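Local structure of nitrite transporter NirC (Salmonella enterica subsp. enterica serovar Typhimurium, 4FC4) at the interface of chains A and B. The protein conducts nitrite across the cytoplasmic membrane, into or out of the cell, as a channel of the formate/nitrite transporter family. Sequence-based numbering; all coordinates share one arbitrary frame. Chains: chain A/B, Nitrite transporter NirC.

Contact 1: the interface of chains A and B. Residues chain A 162, 166, 241, 245; chain B 36-37, 40, 71.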
loop_
_atom_site.group_PDB
_atom_site.type_symbol
_atom_site.label_atom_id
_atom_site.label_comp_id
_atom_site.label_asym_id
_atom_site.label_seq_id
_atom_site.Cartn_x
_atom_site.Cartn_y
_atom_site.Cartn_z
ATOM N N TRP A 162 -20.878 12.855 5.470
ATOM C CA TRP A 162 -19.758 13.745 5.748
ATOM C C TRP A 162 -18.494 13.061 5.177
ATOM O O TRP A 162 -17.777 13.611 4.356
ATOM C CB TRP A 162 -19.646 14.003 7.245
ATOM C CG TRP A 162 -19.021 15.324 7.529
ATOM C CD1 TRP A 162 -18.333 16.133 6.633
ATOM C CD2 TRP A 162 -18.913 16.011 8.823
ATOM N NE1 TRP A 162 -17.863 17.273 7.253
ATOM C CE2 TRP A 162 -18.173 17.248 8.577
ATOM C CE3 TRP A 162 -19.369 15.747 10.123
ATOM C CZ2 TRP A 162 -17.958 18.193 9.588
ATOM C CZ3 TRP A 162 -19.110 16.675 11.110
ATOM C CH2 TRP A 162 -18.431 17.864 10.844
ATOM N N LEU A 166 -16.429 14.154 1.933
ATOM C CA LEU A 166 -15.013 14.447 2.218
ATOM C C LEU A 166 -14.167 13.597 1.253
ATOM O O LEU A 166 -13.174 14.068 0.698
ATOM C CB LEU A 166 -14.605 14.187 3.701
ATOM C CG LEU A 166 -14.924 15.246 4.775
ATOM C CD1 LEU A 166 -14.848 14.720 6.208
ATOM C CD2 LEU A 166 -14.121 16.550 4.598
ATOM N N MET A 241 -20.637 20.073 4.149
ATOM C CA MET A 241 -19.688 20.170 3.024
ATOM C C MET A 241 -19.891 21.366 2.052
ATOM O O MET A 241 -19.032 22.254 1.927
ATOM C CB MET A 241 -19.592 18.847 2.292
ATOM C CG MET A 241 -18.926 17.758 3.183
ATOM S SD MET A 241 -17.155 18.000 3.464
ATOM C CE MET A 241 -16.569 18.199 1.775
ATOM N N TYR A 245 -17.807 24.408 2.992
ATOM C CA TYR A 245 -16.716 24.924 2.182
ATOM C C TYR A 245 -17.059 26.205 1.454
ATOM O O TYR A 245 -16.171 27.054 1.290
ATOM C CB TYR A 245 -16.053 23.909 1.256
ATOM C CG TYR A 245 -15.089 23.055 2.031
ATOM C CD1 TYR A 245 -13.855 23.582 2.494
ATOM C CD2 TYR A 245 -15.434 21.717 2.389
ATOM C CE1 TYR A 245 -12.989 22.784 3.264
ATOM C CE2 TYR A 245 -14.569 20.920 3.159
ATOM C CZ TYR A 245 -13.355 21.441 3.593
ATOM O OH TYR A 245 -12.491 20.623 4.346
ATOM N N ALA B 36 -13.519 18.656 14.022
ATOM C CA ALA B 36 -14.459 17.641 13.570
ATOM C C ALA B 36 -13.735 16.493 12.794
ATOM O O ALA B 36 -13.984 15.290 13.077
ATOM C CB ALA B 36 -15.567 18.287 12.733
ATOM N N TYR B 37 -12.810 16.858 11.891
ATOM C CA TYR B 37 -12.079 15.879 11.056
ATOM C C TYR B 37 -11.221 14.997 11.904
ATOM O O TYR B 37 -11.263 13.762 11.747
ATOM C CB TYR B 37 -11.215 16.553 10.000
ATOM C CG TYR B 37 -12.018 17.317 8.918
ATOM C CD1 TYR B 37 -13.428 17.177 8.794
ATOM C CD2 TYR B 37 -11.355 18.148 8.019
ATOM C CE1 TYR B 37 -14.107 17.862 7.837
ATOM C CE2 TYR B 37 -12.039 18.835 7.059
ATOM C CZ TYR B 37 -13.405 18.704 6.969
ATOM O OH TYR B 37 -14.043 19.466 6.005
ATOM N N LEU B 40 -13.446 12.482 13.587
ATOM C CA LEU B 40 -13.940 11.378 12.822
ATOM C C LEU B 40 -12.830 10.310 12.826
ATOM O O LEU B 40 -13.120 9.107 12.862
ATOM C CB LEU B 40 -14.321 11.822 11.381
ATOM C CG LEU B 40 -15.599 12.718 11.181
ATOM C CD1 LEU B 40 -15.593 13.368 9.820
ATOM C CD2 LEU B 40 -16.900 11.893 11.328
ATOM N N LEU B 71 -7.506 14.231 6.300
ATOM C CA LEU B 71 -8.628 15.165 6.183
ATOM C C LEU B 71 -8.174 16.586 6.399
ATOM O O LEU B 71 -8.393 17.426 5.574
ATOM C CB LEU B 71 -9.782 14.810 7.161
ATOM C CG LEU B 71 -10.525 13.463 6.934
ATOM C CD1 LEU B 71 -11.604 13.228 7.986
ATOM C CD2 LEU B 71 -11.084 13.328 5.508
HETATM O O HOH W 1 -16.906 19.702 6.440
#
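B:Tyr37, on helix 24-51, reaches across to A:Leu166, A:Trp162 and A:Tyr245 at a subunit interface of this formate/nitrite transporter (FNT) channel, a family that assembles as pentamers. The tight part is direct apolar packing. A:Leu166, on helix 150-172, sets both methyls against one face of the phenol, along its CE1-CZ rim: CD2 is below the CZ end, 3.3 Å from B:Tyr37 CZ, and CD1 is 3.6 Å from B:Tyr37 CE1. CG stands beside the backbone N (chi1 -81°), and with chi2 163° this brings both methyls to the rim. CD1 also packs against B:Leu40 CD1 at 3.9 Å and B:Leu71 CD1 at 4.0 Å, so one leucine fills the angle between the tyrosine and two chain B leucines. A:Trp162 stands steeply to the phenol, its NE1 at the ring's edge and in its plane. Its far corner, CH2, reaches B:Ala36 CB at 3.5 Å, a small side chain that lets the broad indole come close to the helix.

The phenol's outer end is polar, and toward A:Trp162 a water rather than a side chain completes the contact. B:Tyr37 OH pairs with A:Tyr245 OH at 2.5 Å; the two side chains approach from opposite directions, and which hydroxyl donates is not decided. Because tyrosine carries both donor and acceptor, either arrangement works. Water 1 bridges the two chains here, 2.9 Å from B:Tyr37 OH and 2.7 Å from A:Trp162 NE1, along a fairly straight N-H (156° at H) in the indole plane. A:Met241 SD backs this end from within chain A, lying at the edges of both the indole and the A:Tyr245 ring, where a flexible thioether fits well.

Contact 2: the interface of chains A and B. Residues chain A 178, 181-182, 185; chain B 70, 177, 180-181.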
loop_
_atom_site.group_PDB
_atom_site.type_symbol
_atom_site.label_atom_id
_atom_site.label_comp_id
_atom_site.label_asym_id
_atom_site.label_seq_id
_atom_site.Cartn_x
_atom_site.Cartn_y
_atom_site.Cartn_z
ATOM N N ALA A 178 -3.586 9.197 -5.105
ATOM C CA ALA A 178 -4.052 9.942 -3.929
ATOM C C ALA A 178 -5.603 9.878 -3.842
ATOM O O ALA A 178 -6.199 9.804 -2.754
ATOM C CB ALA A 178 -3.528 11.380 -3.978
ATOM N N LEU A 181 -6.665 6.554 -2.287
ATOM C CA LEU A 181 -6.413 6.506 -0.803
ATOM C C LEU A 181 -7.347 7.437 -0.030
ATOM O O LEU A 181 -7.891 7.055 0.985
ATOM C CB LEU A 181 -4.970 6.832 -0.446
ATOM C CG LEU A 181 -3.703 6.217 -1.016
ATOM C CD1 LEU A 181 -2.567 6.659 -0.085
ATOM C CD2 LEU A 181 -3.706 4.682 -1.215
ATOM N N ALA A 182 -7.590 8.638 -0.540
ATOM C CA ALA A 182 -8.637 9.472 -0.008
ATOM C C ALA A 182 -9.963 8.675 0.211
ATOM O O ALA A 182 -10.672 8.781 1.259
ATOM C CB ALA A 182 -8.847 10.653 -0.977
ATOM N N TRP A 185 -9.530 5.658 2.756
ATOM C CA TRP A 185 -9.657 6.178 4.153
ATOM C C TRP A 185 -11.061 6.385 4.586
ATOM O O TRP A 185 -11.457 5.973 5.696
ATOM C CB TRP A 185 -8.913 7.473 4.344
ATOM C CG TRP A 185 -7.454 7.257 4.679
ATOM C CD1 TRP A 185 -6.362 7.721 3.949
ATOM C CD2 TRP A 185 -6.873 6.526 5.820
ATOM N NE1 TRP A 185 -5.175 7.370 4.531
ATOM C CE2 TRP A 185 -5.387 6.620 5.650
ATOM C CE3 TRP A 185 -7.392 5.816 6.935
ATOM C CZ2 TRP A 185 -4.475 6.028 6.575
ATOM C CZ3 TRP A 185 -6.456 5.214 7.848
ATOM C CH2 TRP A 185 -5.049 5.317 7.670
ATOM N N THR B 70 -4.932 13.431 7.346
ATOM C CA THR B 70 -5.221 13.416 5.924
ATOM C C THR B 70 -6.391 14.336 5.567
ATOM O O THR B 70 -6.251 15.147 4.647
ATOM C CB THR B 70 -5.522 12.015 5.417
ATOM O OG1 THR B 70 -4.416 11.144 5.739
ATOM C CG2 THR B 70 -5.792 12.057 3.938
ATOM N N THR B 177 0.701 11.207 -3.683
ATOM C CA THR B 177 0.534 10.172 -2.648
ATOM C C THR B 177 1.539 10.257 -1.450
ATOM O O THR B 177 1.304 9.762 -0.345
ATOM C CB THR B 177 0.479 8.770 -3.303
ATOM O OG1 THR B 177 -0.792 8.604 -3.962
ATOM C CG2 THR B 177 0.623 7.657 -2.289
ATOM N N PHE B 180 0.325 11.422 1.746
ATOM C CA PHE B 180 -0.571 10.557 2.506
ATOM C C PHE B 180 0.237 9.569 3.347
ATOM O O PHE B 180 -0.079 9.340 4.504
ATOM C CB PHE B 180 -1.478 9.783 1.587
ATOM C CG PHE B 180 -2.625 10.576 0.961
ATOM C CD1 PHE B 180 -2.399 11.495 -0.085
ATOM C CD2 PHE B 180 -3.937 10.266 1.294
ATOM C CE1 PHE B 180 -3.440 12.174 -0.710
ATOM C CE2 PHE B 180 -4.987 10.942 0.693
ATOM C CZ PHE B 180 -4.755 11.897 -0.319
ATOM N N LEU B 181 1.277 8.998 2.739
ATOM C CA LEU B 181 2.262 8.188 3.427
ATOM C C LEU B 181 3.001 8.896 4.544
ATOM O O LEU B 181 3.209 8.293 5.651
ATOM C CB LEU B 181 3.244 7.601 2.438
ATOM C CG LEU B 181 2.791 6.229 1.944
ATOM C CD1 LEU B 181 1.315 6.142 1.618
ATOM C CD2 LEU B 181 3.645 5.689 0.799
HETATM O O HOH W 2 -2.918 9.118 4.731
#
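Helix 176-193 of chain A meets helix 177-192 of chain B, the same segment in two copies used through largely different residues (178, 181, 182 and 185 in chain A; 177, 180 and 181 in chain B), and helix 67-75 of chain B joins at the side through B:Thr70. B:Phe180 is the main knob. One face of its ring is turned toward chain A: A:Leu181 lies below the inner end, its CD1 3.7 Å from B:Phe180 CB, A:Ala178 lies below the CE1-CZ rim, with its backbone O 3.5 Å from B:Phe180 CZ, and A:Ala182 flanks the CE2 edge. B:Thr70 CG2 lies on the other side of the ring plane, toward CE2. The first torsion (chi1 -75°) carries the phenyl out toward chain A, and chi2 74° turns its face to the chain A helix. A:Ala178 CB approaches B:Phe180 CE1 to 3.4 Å, and alanine's lone methyl suits a place so close to the ring's edge. The leucine suits the opposite end: its branch reaches past the phenyl to B:Thr177 CG2 at 4.0 Å.

The polar contacts lie at the two ends of this packing. At the start of the chain A helix, where first-turn amides lack the usual helical acceptor, A:Ala178 N is 3.1 Å from the hydroxyl OG1 of B:Thr177 and can donate a hydrogen bond to it. Threonine serves both purposes, giving its hydroxyl to the amide and its methyl to the leucine. At the other end, water 2 lies 2.9 Å from A:Trp185 NE1, reached by a distinctly bent N-H (133° at H), 2.7 Å from B:Thr70 OG1 and 2.9 Å from the backbone carbonyl O of B:Phe180. The water spans the gap between tryptophan and threonine. Aromatic packing flanked by these polar links probably helps to hold neighbouring subunits in register within the pentameric channel.

The centres of the C-alpha atoms of contact 1 and contact 2 are about 15 Å apart. Helix 67-75 of chain B serves both through consecutive residues, B:Leu71 in contact 1 and B:Thr70 in contact 2. On chain A the surfaces differ: contact 1 uses helices 150-172 and 219-248, whereas contact 2 uses helix 176-193, which follows the first of these after a short connection. Across each contact the two chains use largely different residues, and the interface is not an exact two-fold, so each subunit presents different surfaces to its two neighbours. Such head-to-tail pairing suits a closed ring of five, and two separated contacts should limit rocking.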